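Local structure of putatuve endo-xylanase (1O8P) at residues Gln30-Asp35 against Gly50-Gly55; Thr63-Ile68 against Ile131-Ser136; Thr75-Arg80 against Val118-Ser123; Ala82-Thr87 against Gly110-Tyr115; Thr88-Leu93 against Leu101-Val106. The protein probably binds xylan and related plant cell-wall polysaccharides, as the family 6 carbohydrate-binding module of a putative xylan-degrading enzyme. All coordinates share one frame; numbering follows the deposited sequence.

Overall arrangement
From the N terminus, contact 1 comes first and closes a short loop of its own, where residues 30-35 meet 50-55 at the calcium site. The other four are nested. Contact 2 pairs strands 62-69 and 128-135 and closes the widest loop. Inside it lies contact 3, between strands 74-82 and 116-125 of the four-stranded antiparallel sheet. Contact 4 comes next and joins the loops that follow strands 74-82 and 100-106. Innermost is contact 5, the hairpin of strands 87-93 and 100-106. Contacts 2 and 5 share one sheet, because strands 128-135 and 87-93 are neighbours. Contact 1 touches contact 2 through Ala31 and Tyr65, and contact 4 through Ala53 and Tyr115.

Contact 1: Gln30-Asp35 against Gly50-Gly55. With CA (calcium ion), chain B.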
# COMPACT_ATOMS: atom_id res chain seq x y z
N GLN A 30 -7.33 0.09 -3.84
CA GLN A 30 -7.54 -1.27 -3.34
C GLN A 30 -6.22 -1.97 -3.57
O GLN A 30 -5.71 -1.96 -4.68
CB GLN A 30 -8.74 -1.96 -4.02
CG GLN A 30 -10.10 -1.28 -3.74
CD GLN A 30 -10.42 -1.18 -2.24
OE1 GLN A 30 -10.00 -2.05 -1.44
NE2 GLN A 30 -11.13 -0.13 -1.83
N ALA A 31 -5.65 -2.56 -2.52
CA ALA A 31 -4.31 -3.10 -2.61
C ALA A 31 -4.27 -4.31 -3.57
O ALA A 31 -3.20 -4.63 -4.16
CB ALA A 31 -3.80 -3.47 -1.22
N GLU A 32 -5.40 -5.01 -3.70
CA GLU A 32 -5.51 -6.08 -4.69
C GLU A 32 -5.50 -5.55 -6.15
O GLU A 32 -5.38 -6.33 -7.08
CB GLU A 32 -6.74 -6.99 -4.43
CG GLU A 32 -8.11 -6.35 -4.67
CD GLU A 32 -8.60 -5.55 -3.48
OE1 GLU A 32 -7.77 -5.08 -2.66
OE2 GLU A 32 -9.82 -5.34 -3.36
N ASP A 33 -5.61 -4.24 -6.35
CA ASP A 33 -5.60 -3.72 -7.74
C ASP A 33 -4.19 -3.29 -8.18
O ASP A 33 -3.99 -2.18 -8.66
CB ASP A 33 -6.55 -2.53 -7.88
CG ASP A 33 -8.01 -2.90 -7.68
OD1 ASP A 33 -8.42 -4.07 -7.79
OD2 ASP A 33 -8.87 -2.03 -7.44
N TYR A 34 -3.22 -4.17 -7.98
CA TYR A 34 -1.86 -3.91 -8.40
C TYR A 34 -1.68 -4.27 -9.89
O TYR A 34 -2.36 -5.17 -10.42
CB TYR A 34 -0.86 -4.66 -7.52
CG TYR A 34 -1.10 -6.16 -7.45
CD1 TYR A 34 -0.62 -7.01 -8.44
CD2 TYR A 34 -1.80 -6.71 -6.38
CE1 TYR A 34 -0.84 -8.37 -8.37
CE2 TYR A 34 -2.03 -8.09 -6.30
CZ TYR A 34 -1.54 -8.91 -7.29
OH TYR A 34 -1.77 -10.28 -7.22
N ASP A 35 -0.79 -3.54 -10.56
CA ASP A 35 -0.53 -3.75 -11.97
C ASP A 35 0.59 -4.74 -12.15
O ASP A 35 0.71 -5.35 -13.18
CB ASP A 35 -0.16 -2.43 -12.61
CG ASP A 35 -1.27 -1.44 -12.49
OD1 ASP A 35 -2.23 -1.57 -13.27
OD2 ASP A 35 -1.31 -0.51 -11.64
N GLY A 50 -17.36 -8.66 3.02
CA GLY A 50 -17.20 -8.07 1.69
C GLY A 50 -15.83 -7.43 1.45
O GLY A 50 -15.21 -6.88 2.37
N GLY A 51 -15.34 -7.49 0.22
CA GLY A 51 -14.05 -6.89 -0.09
C GLY A 51 -12.92 -7.91 -0.15
O GLY A 51 -13.14 -9.15 -0.05
N SER A 52 -11.71 -7.43 -0.38
CA SER A 52 -10.54 -8.30 -0.52
C SER A 52 -9.29 -7.63 0.01
O SER A 52 -9.24 -6.42 0.14
CB SER A 52 -10.30 -8.67 -1.99
OG SER A 52 -11.41 -9.30 -2.59
N ALA A 53 -8.27 -8.43 0.31
CA ALA A 53 -7.02 -7.89 0.78
C ALA A 53 -5.91 -8.73 0.19
O ALA A 53 -6.09 -9.89 -0.12
CB ALA A 53 -6.97 -7.88 2.30
N ILE A 54 -4.76 -8.14 -0.04
CA ILE A 54 -3.61 -8.96 -0.36
C ILE A 54 -3.03 -9.57 0.95
O ILE A 54 -3.12 -8.96 2.01
CB ILE A 54 -2.59 -8.17 -1.20
CG1 ILE A 54 -2.11 -6.90 -0.44
CG2 ILE A 54 -3.25 -7.82 -2.59
CD1 ILE A 54 -1.04 -6.07 -1.14
N GLY A 55 -2.44 -10.77 0.82
CA GLY A 55 -1.83 -11.51 1.91
C GLY A 55 -0.82 -12.55 1.36
O GLY A 55 -0.50 -12.48 0.16
CA CA B . -9.29 -4.24 -0.75
O HOH W 1 -11.60 -4.74 -1.41
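Glu32 and Ser52 meet through a shared calcium ion rather than through a direct hydrogen bond. The ion joins the loop after strand 29-30 to the start of strand 52-55 in the beta-sandwich of a family 6 carbohydrate-binding module. Glu32 offers both carboxylate oxygens, but unevenly. Its OE1 lies 2.6 Å from the calcium and its OE2 2.9 Å. From the other segment the backbone O of Ser52 binds the calcium at 2.4 Å. Gln30 OE1 also reaches the calcium at 2.4 Å. A water is a further ligand, and Ser52 N donates to this water over 2.9 Å. Ser52 therefore acts twice: its O is a first-shell ligand, and its N-H probably helps to position the water. Asp142 completes the site with OD1 and its backbone O. The positive ion probably offsets the repulsion between the oxygens gathered around it.

Gln30 to Asp33 form a type I turn, closed by a hydrogen bond from Asp33 N to Gln30 O. The turn brings Gln30 and Glu32 to the same ion. The Glu32 chain bends at chi2 (-83°), which brings CD back toward the metal.

Beside the ion the contact becomes apolar. Ile54 packs across the turn, with its CG2 3.5 Å from Glu32 CA and its CD1 3.8 Å from Ala31 CB. Strand 43-46 adds Ile44, which touches Glu32, Tyr34, Ser52 and Ile54. The Tyr34 ring meets Ile54 by its edge: Ile54 CG2 lies near the ring plane, 3.9 Å from Tyr34 CE2.

Contact 2: Thr63-Ile68 against Ile131-Ser136; sequences TTYKNI and IVLVFS
Tyr65 and Ile131 form an antiparallel hydrogen-bonded pair. Tyr65 N donates to Ile131 O at 2.7 Å, and Ile131 N returns a bond to Tyr65 O at 2.8 Å. Thr63 and Leu133 repeat the pattern, with Leu133 N 2.8 Å from Thr63 O. Between them Thr64 and Val132 are a non-hydrogen-bonded pair. Their side chains meet on the other face of the sheet, where Thr64 OG1 lies 3.6 Å from Val132 CG2.

On the face of Thr63, Tyr65, Ile131 and Leu133 the packing is dense. The Tyr65 side chain crosses that of Leu133 at about a right angle, and its CE1 touches Leu133 CD1 at 3.8 Å. Thr63 OG1 approaches the edge of the Phe135 ring, near its plane, at 3.6 Å from CE2. The same hydroxyl donates to Tyr65 OH over 3.1 Å.

Further out, Tyr65 OH is also hydrogen-bonded to Ala31 O in the calcium-binding loop. This buried hydroxyl therefore has two partners. Phe144 meets the Tyr65 ring edge to face.

That face looks into the interior of the beta-sandwich. Strand 87-93 flanks strand 128-135 in the same sheet, while Phe144 of strand 140-147 packs onto Ile131 and Leu133. Ile54 of strand 52-55 packs against Thr63, Tyr65 and Phe135.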
# COMPACT_ATOMS: atom_id res chain seq x y z
N THR A 63 4.28 -4.64 -4.36
CA THR A 63 3.20 -4.45 -5.30
C THR A 63 3.35 -3.08 -5.90
O THR A 63 3.79 -2.14 -5.24
CB THR A 63 1.80 -4.65 -4.66
OG1 THR A 63 1.83 -4.22 -3.32
CG2 THR A 63 1.44 -6.10 -4.52
N THR A 64 3.01 -2.99 -7.18
CA THR A 64 3.18 -1.77 -7.92
C THR A 64 1.82 -1.34 -8.42
O THR A 64 1.07 -2.15 -8.96
CB THR A 64 4.11 -2.02 -9.10
OG1 THR A 64 5.42 -2.32 -8.61
CG2 THR A 64 4.28 -0.74 -10.01
N TYR A 65 1.57 -0.04 -8.29
CA TYR A 65 0.32 0.62 -8.66
C TYR A 65 0.68 1.79 -9.53
O TYR A 65 1.15 2.83 -9.07
CB TYR A 65 -0.43 1.10 -7.38
CG TYR A 65 -0.63 -0.02 -6.42
CD1 TYR A 65 0.41 -0.41 -5.55
CD2 TYR A 65 -1.83 -0.73 -6.37
CE1 TYR A 65 0.25 -1.45 -4.67
CE2 TYR A 65 -2.00 -1.78 -5.49
CZ TYR A 65 -0.95 -2.13 -4.64
OH TYR A 65 -1.09 -3.20 -3.78
N LYS A 66 0.43 1.61 -10.83
CA LYS A 66 0.82 2.58 -11.84
C LYS A 66 -0.17 3.70 -11.96
O LYS A 66 -1.32 3.54 -11.61
CB LYS A 66 0.96 1.85 -13.19
CG LYS A 66 2.18 0.95 -13.27
CD LYS A 66 2.32 0.37 -14.68
CE LYS A 66 3.57 0.91 -15.40
NZ LYS A 66 3.51 2.39 -15.80
N ASN A 67 0.27 4.86 -12.42
CA ASN A 67 -0.65 5.94 -12.78
C ASN A 67 -1.50 6.44 -11.61
O ASN A 67 -2.70 6.65 -11.76
CB ASN A 67 -1.52 5.53 -14.00
CG ASN A 67 -0.66 5.11 -15.20
OD1 ASN A 67 -0.79 4.00 -15.76
ND2 ASN A 67 0.26 5.98 -15.57
N ILE A 68 -0.88 6.66 -10.45
CA ILE A 68 -1.61 7.36 -9.38
C ILE A 68 -1.49 8.89 -9.56
O ILE A 68 -0.38 9.43 -9.69
CB ILE A 68 -1.12 6.91 -7.98
CG1 ILE A 68 -1.09 5.38 -7.85
CG2 ILE A 68 -1.89 7.59 -6.87
CD1 ILE A 68 -2.32 4.64 -8.39
N ILE A 131 3.44 3.93 -7.97
CA ILE A 131 3.70 3.68 -6.54
C ILE A 131 3.99 2.21 -6.29
O ILE A 131 3.29 1.31 -6.76
CB ILE A 131 2.51 4.16 -5.62
CG1 ILE A 131 2.39 5.68 -5.67
CG2 ILE A 131 2.77 3.77 -4.12
CD1 ILE A 131 3.59 6.45 -4.98
N VAL A 132 5.04 2.00 -5.50
CA VAL A 132 5.44 0.66 -5.08
C VAL A 132 5.38 0.51 -3.56
O VAL A 132 5.93 1.32 -2.85
CB VAL A 132 6.88 0.34 -5.63
CG1 VAL A 132 7.27 -1.10 -5.32
CG2 VAL A 132 6.91 0.64 -7.15
N LEU A 133 4.69 -0.53 -3.09
CA LEU A 133 4.72 -0.93 -1.66
C LEU A 133 5.71 -2.11 -1.50
O LEU A 133 5.58 -3.11 -2.19
CB LEU A 133 3.32 -1.36 -1.20
CG LEU A 133 2.20 -0.34 -1.46
CD1 LEU A 133 0.85 -0.92 -0.96
CD2 LEU A 133 2.53 1.02 -0.75
N VAL A 134 6.71 -1.96 -0.63
CA VAL A 134 7.71 -2.96 -0.40
C VAL A 134 7.54 -3.41 1.04
O VAL A 134 7.51 -2.59 1.95
CB VAL A 134 9.16 -2.45 -0.71
CG1 VAL A 134 10.20 -3.58 -0.53
CG2 VAL A 134 9.24 -1.82 -2.13
N PHE A 135 7.40 -4.72 1.22
CA PHE A 135 7.05 -5.33 2.49
C PHE A 135 8.25 -6.03 3.17
O PHE A 135 9.04 -6.68 2.49
CB PHE A 135 5.95 -6.36 2.24
CG PHE A 135 4.71 -5.77 1.63
CD1 PHE A 135 3.82 -5.04 2.41
CD2 PHE A 135 4.44 -5.95 0.30
CE1 PHE A 135 2.66 -4.50 1.86
CE2 PHE A 135 3.30 -5.41 -0.28
CZ PHE A 135 2.41 -4.68 0.51
N SER A 136 8.36 -5.90 4.50
CA SER A 136 9.49 -6.46 5.26
C SER A 136 9.09 -7.69 6.07
O SER A 136 9.87 -8.31 6.79
CB SER A 136 10.17 -5.38 6.13
OG SER A 136 9.36 -5.05 7.23

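Contact 3: Thr75-Arg80 against Val118-Ser123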
# COMPACT_ATOMS: atom_id res chain seq x y z
N THR A 75 0.99 14.53 1.38
CA THR A 75 2.05 14.56 2.39
C THR A 75 1.84 13.44 3.40
O THR A 75 2.60 13.32 4.35
CB THR A 75 2.05 15.92 3.15
OG1 THR A 75 0.68 16.23 3.47
CG2 THR A 75 2.44 17.07 2.24
N SER A 76 0.82 12.61 3.22
CA SER A 76 0.62 11.52 4.15
C SER A 76 -0.05 10.32 3.47
O SER A 76 -0.70 10.48 2.44
CB SER A 76 -0.12 12.04 5.41
OG SER A 76 -1.26 11.31 5.75
N VAL A 77 0.16 9.13 4.04
CA VAL A 77 -0.42 7.88 3.52
C VAL A 77 -1.04 7.14 4.68
O VAL A 77 -0.53 7.23 5.81
CB VAL A 77 0.60 6.97 2.81
CG1 VAL A 77 1.78 6.54 3.75
CG2 VAL A 77 -0.10 5.73 2.21
N THR A 78 -2.15 6.45 4.39
CA THR A 78 -2.87 5.60 5.32
C THR A 78 -3.13 4.24 4.68
O THR A 78 -3.61 4.18 3.56
CB THR A 78 -4.23 6.25 5.70
OG1 THR A 78 -3.98 7.49 6.37
CG2 THR A 78 -4.98 5.41 6.74
N ALA A 79 -2.82 3.15 5.38
CA ALA A 79 -3.17 1.80 4.89
C ALA A 79 -4.08 1.07 5.90
O ALA A 79 -3.94 1.26 7.11
CB ALA A 79 -1.88 0.99 4.57
N ARG A 80 -5.02 0.27 5.40
CA ARG A 80 -5.88 -0.56 6.26
C ARG A 80 -5.24 -1.91 6.22
O ARG A 80 -5.17 -2.54 5.15
CB ARG A 80 -7.32 -0.66 5.73
CG ARG A 80 -8.27 -1.32 6.73
CD ARG A 80 -9.76 -1.27 6.37
NE ARG A 80 -10.64 -1.99 7.31
CZ ARG A 80 -11.18 -3.24 7.12
NH1 ARG A 80 -10.91 -3.98 6.04
NH2 ARG A 80 -12.00 -3.78 8.04
N VAL A 118 -3.42 2.54 9.53
CA VAL A 118 -2.11 2.97 10.00
C VAL A 118 -1.54 4.02 9.03
O VAL A 118 -1.49 3.79 7.82
CB VAL A 118 -1.12 1.75 10.22
CG1 VAL A 118 0.22 2.23 10.80
CG2 VAL A 118 -1.74 0.69 11.17
N SER A 119 -1.10 5.15 9.56
CA SER A 119 -0.62 6.27 8.73
C SER A 119 0.87 6.57 8.88
O SER A 119 1.51 6.18 9.85
CB SER A 119 -1.42 7.56 8.99
OG SER A 119 -2.82 7.37 8.82
N ALA A 120 1.41 7.32 7.92
CA ALA A 120 2.80 7.79 7.95
C ALA A 120 2.83 9.06 7.09
O ALA A 120 2.00 9.21 6.18
CB ALA A 120 3.77 6.74 7.38
N THR A 121 3.76 9.96 7.38
CA THR A 121 4.03 11.07 6.48
C THR A 121 4.88 10.55 5.28
O THR A 121 5.59 9.56 5.39
CB THR A 121 4.75 12.23 7.16
OG1 THR A 121 6.10 11.81 7.44
CG2 THR A 121 4.16 12.53 8.57
N ILE A 122 4.82 11.28 4.18
CA ILE A 122 5.62 11.02 2.99
C ILE A 122 6.16 12.36 2.51
O ILE A 122 5.54 13.39 2.76
CB ILE A 122 4.77 10.25 1.87
CG1 ILE A 122 3.48 10.97 1.44
CG2 ILE A 122 4.42 8.85 2.30
CD1 ILE A 122 3.10 10.75 -0.08
N SER A 123 7.35 12.34 1.88
CA SER A 123 7.83 13.48 1.09
C SER A 123 6.70 13.91 0.19
O SER A 123 6.01 13.06 -0.41
CB SER A 123 8.97 13.08 0.16
OG SER A 123 10.02 12.49 0.86
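Thr78 OG1 and Ser119 OG are hydrogen-bonded at 2.7 Å, the shortest polar bond of this contact. Either hydroxyl could be the donor. The two residues are an antiparallel non-hydrogen-bonded pair, so their side chains stand next to each other on one face of the sheet. Both hydroxyls are turned anti to their own carbonyl carbons (chi1 -63° at Thr78, -55° at Ser119), and this turn of both side chains brings OG1 and OG together.

Hydrogen-bonded pairs lie on both sides of this one. Val77 N donates to Ala120 O at 2.8 Å, and Ala120 N donates back to Val77 O. Ala79 and Val118 are joined in the same way, with Val118 N 2.8 Å from Ala79 O. Near Thr75 the pattern is distorted. Ile122 N still reaches Thr75 O at 3.0 Å, but it lies well above the carbonyl plane, 60° out of it. Here Thr75 and Ser76 both face Ser147 on the adjoining strand, which is a classic beta bulge.

Val77, Ala79, Val118 and Ala120 make the opposite face apolar. Val77 CG1 touches Ala120 CB at 4.1 Å. From the end of this face Ile122 CG2 reaches Val77 CG1 at 3.8 Å, the two side chains crossing at about a right angle. Ile104 of strand 100-106 covers Val77, Ala79 and Val118, and Phe146 of strand 140-147 meets Val77 and Ile122.

The pairing thus joins strand 116-125, an outermost strand of its four-stranded sheet, to strand 74-82. Ser76, Thr78, Ser119 and Thr121 make one face polar, while the other turns aliphatic groups toward the sandwich interior.

Contact 4: Ala82-Thr87 against Gly110-Tyr115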
# COMPACT_ATOMS: atom_id res chain seq x y z
N ALA A 82 -3.76 -5.69 8.46
CA ALA A 82 -3.83 -6.63 9.60
C ALA A 82 -2.54 -7.39 9.64
O ALA A 82 -2.02 -7.78 8.58
CB ALA A 82 -4.97 -7.62 9.40
N THR A 83 -2.02 -7.63 10.85
CA THR A 83 -0.87 -8.51 11.01
C THR A 83 -0.76 -9.06 12.42
O THR A 83 -1.40 -8.55 13.35
CB THR A 83 0.45 -7.81 10.54
OG1 THR A 83 1.53 -8.76 10.55
CG2 THR A 83 0.89 -6.68 11.49
N GLN A 84 0.04 -10.10 12.58
CA GLN A 84 0.34 -10.64 13.91
C GLN A 84 1.70 -10.20 14.48
O GLN A 84 1.96 -10.43 15.64
CB GLN A 84 0.31 -12.16 13.85
CG GLN A 84 -1.07 -12.71 13.82
CD GLN A 84 -1.04 -14.20 13.95
OE1 GLN A 84 -0.14 -14.75 14.61
NE2 GLN A 84 -2.00 -14.87 13.36
N ASN A 85 2.57 -9.63 13.66
CA ASN A 85 3.89 -9.17 14.10
C ASN A 85 4.25 -7.83 13.44
O ASN A 85 3.88 -7.60 12.29
CB ASN A 85 4.97 -10.20 13.78
CG ASN A 85 4.75 -11.53 14.53
OD1 ASN A 85 4.06 -12.42 14.03
ND2 ASN A 85 5.32 -11.65 15.72
N ALA A 86 4.98 -6.99 14.19
CA ALA A 86 5.42 -5.67 13.73
C ALA A 86 6.19 -5.76 12.43
O ALA A 86 7.10 -6.58 12.26
CB ALA A 86 6.26 -4.98 14.80
N THR A 87 5.85 -4.87 11.50
CA THR A 87 6.44 -4.90 10.19
C THR A 87 6.32 -3.53 9.56
O THR A 87 5.77 -2.60 10.18
CB THR A 87 5.81 -6.06 9.35
OG1 THR A 87 6.52 -6.18 8.13
CG2 THR A 87 4.38 -5.76 8.94
N GLY A 110 -3.13 -8.12 16.29
CA GLY A 110 -3.62 -9.27 17.01
C GLY A 110 -4.10 -10.42 16.14
O GLY A 110 -4.23 -11.55 16.61
N SER A 111 -4.38 -10.14 14.86
CA SER A 111 -4.81 -11.19 13.93
C SER A 111 -4.77 -10.73 12.46
O SER A 111 -4.96 -9.55 12.16
CB SER A 111 -6.18 -11.71 14.35
OG SER A 111 -7.12 -11.65 13.33
N PHE A 112 -4.53 -11.66 11.54
CA PHE A 112 -4.60 -11.32 10.13
C PHE A 112 -5.99 -10.94 9.62
O PHE A 112 -6.14 -10.65 8.44
CB PHE A 112 -3.99 -12.42 9.26
CG PHE A 112 -2.50 -12.43 9.29
CD1 PHE A 112 -1.78 -11.45 8.63
CD2 PHE A 112 -1.82 -13.42 10.01
CE1 PHE A 112 -0.39 -11.46 8.67
CE2 PHE A 112 -0.41 -13.43 10.07
CZ PHE A 112 0.30 -12.45 9.40
N ASP A 113 -6.99 -10.95 10.49
CA ASP A 113 -8.34 -10.50 10.11
C ASP A 113 -8.88 -9.43 11.09
O ASP A 113 -10.08 -9.22 11.22
CB ASP A 113 -9.32 -11.66 9.90
CG ASP A 113 -10.61 -11.22 9.16
OD1 ASP A 113 -10.54 -10.31 8.28
OD2 ASP A 113 -11.74 -11.72 9.38
N THR A 114 -7.96 -8.76 11.77
CA THR A 114 -8.30 -7.55 12.51
C THR A 114 -7.58 -6.41 11.83
O THR A 114 -6.36 -6.30 11.98
CB THR A 114 -7.81 -7.72 14.00
OG1 THR A 114 -8.33 -8.96 14.51
CG2 THR A 114 -8.37 -6.61 14.92
N TYR A 115 -8.31 -5.61 11.07
CA TYR A 115 -7.74 -4.49 10.32
C TYR A 115 -7.78 -3.19 11.09
O TYR A 115 -8.75 -2.90 11.80
CB TYR A 115 -8.42 -4.33 8.95
CG TYR A 115 -8.06 -5.47 8.01
CD1 TYR A 115 -8.71 -6.70 8.11
CD2 TYR A 115 -7.03 -5.35 7.07
CE1 TYR A 115 -8.36 -7.77 7.29
CE2 TYR A 115 -6.68 -6.42 6.23
CZ TYR A 115 -7.35 -7.61 6.35
OH TYR A 115 -7.04 -8.67 5.52
O HOH W 2 -4.18 -14.26 12.22
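Ala82 and Tyr115 bring the two backbones within 4.5 Å, CA to CA. Ser111 to Thr114 form a type I turn, closed by Thr114 N to Ser111 O. Ser111 OG accepts from Asp113 N at 2.9 Å, an ST turn. Between the segments the direct backbone bond is weak: Gly110 N lies 3.4 Å from Thr83 O. Thr109 OG1 accepts from Thr83 N and is hydrogen-bonded to Thr114 O.

Ala82 CB sits over the centre of the Tyr115 ring, 3.7 Å from the centroid and 6° off the normal. This is a CH-pi contact. The same methyl faces the carbonyl oxygens of the turn, with CB of Ala82 3.2 Å from Thr114 O. Phe112 lays one ring face over the Thr83-Gln84 peptide, with Gln84 N offset toward the rim. The Gln84 side chain crosses Phe112 at about a right angle, and its NE2 is 3.7 Å from Phe112 CD2. A water accepts from Phe112 N; its approach to Gln84 NE2 is unusually short and doubtful. Thr83 OG1 is hydrogen-bonded to Pro138 O.

With so weak a direct backbone bond, ring faces over a methyl and a peptide carry most of the contact between these two loops.

Contact 5: Thr88-Leu93 against Leu101-Val106; sequences TIQVRL and LGTIYV
Val91 O is the acceptor for both Leu101 and Gly102. Leu101 N donates to Val91 O at 2.7 Å. Gly102 N adds a weak bond to Val91 O at 3.4 Å, and Val91 N donates to Gly102 O. Two residues facing one make a classic beta bulge in this antiparallel hairpin. Regular pairing resumes at Ile89 and Ile104, which exchange two bonds, with Ile104 N 2.8 Å from Ile89 O.

On one face the polar side chains are linked in a row. Arg92 grips Gln90 OE1 side-on: NE of Arg92 is 3.2 Å from OE1, and NH2 also donates. Both nitrogens come from the same face of the amide. The remaining NH1 bonds to Gly98 O. Gln90 and Thr103 lie side by side, and a water links Gln90 NE2 to Thr103 OG1. Thr88 CG2, anti to its own carbonyl carbon, touches the Tyr105 ring 3.5 Å from CD1. Thr88 OG1 is hydrogen-bonded to Ser136 OG.

The other face is aliphatic. Ile89 CD1 meets Val106 CG2 at 3.9 Å. Leu133 covers Ile89 and Val91, while Val81 of strand 74-82 meets Ile89 and Val106. Separately, beside the bulge, Leu93 crosses Leu101 at about a right angle, with CD2 of Leu93 3.7 Å from Leu101 CD1.

The hairpin is thus two-sided. On its polar face Arg92 fixes the Gln90 amide within its own strand, and the water carries the link across to Thr103. Ile89, Val91 and Ile104 supply its apolar face to the core of the sandwich.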
# COMPACT_ATOMS: atom_id res chain seq x y z
N THR A 88 6.88 -3.35 8.38
CA THR A 88 6.89 -2.05 7.74
C THR A 88 6.46 -2.24 6.29
O THR A 88 6.69 -3.32 5.67
CB THR A 88 8.30 -1.42 7.74
OG1 THR A 88 9.20 -2.29 7.03
CG2 THR A 88 8.90 -1.26 9.14
N ILE A 89 5.88 -1.17 5.76
CA ILE A 89 5.59 -1.07 4.33
C ILE A 89 6.28 0.18 3.85
O ILE A 89 6.00 1.27 4.30
CB ILE A 89 4.05 -0.98 4.10
CG1 ILE A 89 3.31 -2.10 4.84
CG2 ILE A 89 3.73 -0.87 2.57
CD1 ILE A 89 1.78 -1.98 4.90
N GLN A 90 7.22 0.02 2.93
CA GLN A 90 7.84 1.14 2.29
C GLN A 90 6.96 1.60 1.14
O GLN A 90 6.36 0.78 0.44
CB GLN A 90 9.22 0.75 1.78
CG GLN A 90 10.25 0.68 2.91
CD GLN A 90 11.64 0.36 2.40
OE1 GLN A 90 11.80 -0.13 1.29
NE2 GLN A 90 12.65 0.66 3.20
N VAL A 91 6.91 2.91 0.96
CA VAL A 91 6.18 3.55 -0.12
C VAL A 91 7.22 4.24 -1.02
O VAL A 91 7.89 5.17 -0.58
CB VAL A 91 5.08 4.55 0.40
CG1 VAL A 91 4.26 5.07 -0.79
CG2 VAL A 91 4.16 3.87 1.43
N ARG A 92 7.36 3.74 -2.24
CA ARG A 92 8.43 4.16 -3.15
C ARG A 92 7.91 4.58 -4.51
O ARG A 92 6.79 4.22 -4.90
CB ARG A 92 9.41 3.01 -3.38
CG ARG A 92 10.09 2.46 -2.17
CD ARG A 92 11.33 1.82 -2.56
NE ARG A 92 12.20 1.51 -1.46
CZ ARG A 92 13.42 1.99 -1.31
NH1 ARG A 92 13.92 2.87 -2.16
NH2 ARG A 92 14.12 1.62 -0.26
N LEU A 93 8.73 5.35 -5.24
CA LEU A 93 8.41 5.72 -6.62
C LEU A 93 8.99 4.73 -7.66
O LEU A 93 10.15 4.34 -7.57
CB LEU A 93 8.97 7.09 -6.92
CG LEU A 93 8.35 8.28 -6.19
CD1 LEU A 93 9.04 9.53 -6.67
CD2 LEU A 93 6.81 8.33 -6.38
N LEU A 101 9.51 7.36 -0.30
CA LEU A 101 8.68 8.50 0.10
C LEU A 101 8.40 8.47 1.58
O LEU A 101 8.21 9.51 2.21
CB LEU A 101 7.32 8.49 -0.62
CG LEU A 101 7.40 8.45 -2.14
CD1 LEU A 101 5.97 8.43 -2.73
CD2 LEU A 101 8.19 9.65 -2.59
N GLY A 102 8.31 7.26 2.12
CA GLY A 102 7.99 7.11 3.53
C GLY A 102 7.86 5.65 3.88
O GLY A 102 7.82 4.79 2.99
N THR A 103 7.76 5.40 5.19
CA THR A 103 7.60 4.06 5.69
C THR A 103 6.45 4.01 6.67
O THR A 103 6.43 4.76 7.66
CB THR A 103 8.93 3.60 6.39
OG1 THR A 103 9.98 3.68 5.45
CG2 THR A 103 8.91 2.14 6.76
N ILE A 104 5.53 3.08 6.44
CA ILE A 104 4.45 2.79 7.39
C ILE A 104 4.94 1.71 8.37
O ILE A 104 5.30 0.63 7.95
CB ILE A 104 3.16 2.27 6.65
CG1 ILE A 104 2.80 3.18 5.45
CG2 ILE A 104 2.00 2.19 7.63
CD1 ILE A 104 1.49 2.78 4.75
N TYR A 105 4.91 2.01 9.67
CA TYR A 105 5.36 1.09 10.72
C TYR A 105 4.12 0.42 11.24
O TYR A 105 3.33 1.03 11.93
CB TYR A 105 6.12 1.84 11.84
CG TYR A 105 7.46 2.31 11.33
CD1 TYR A 105 8.56 1.44 11.32
CD2 TYR A 105 7.61 3.58 10.80
CE1 TYR A 105 9.78 1.84 10.77
CE2 TYR A 105 8.81 3.99 10.26
CZ TYR A 105 9.88 3.11 10.24
OH TYR A 105 11.07 3.52 9.70
N VAL A 106 3.93 -0.83 10.87
CA VAL A 106 2.71 -1.52 11.24
C VAL A 106 2.99 -2.39 12.48
O VAL A 106 3.81 -3.33 12.42
CB VAL A 106 2.17 -2.38 10.09
CG1 VAL A 106 0.80 -2.93 10.48
CG2 VAL A 106 2.10 -1.57 8.78
O HOH W 3 12.17 1.99 5.77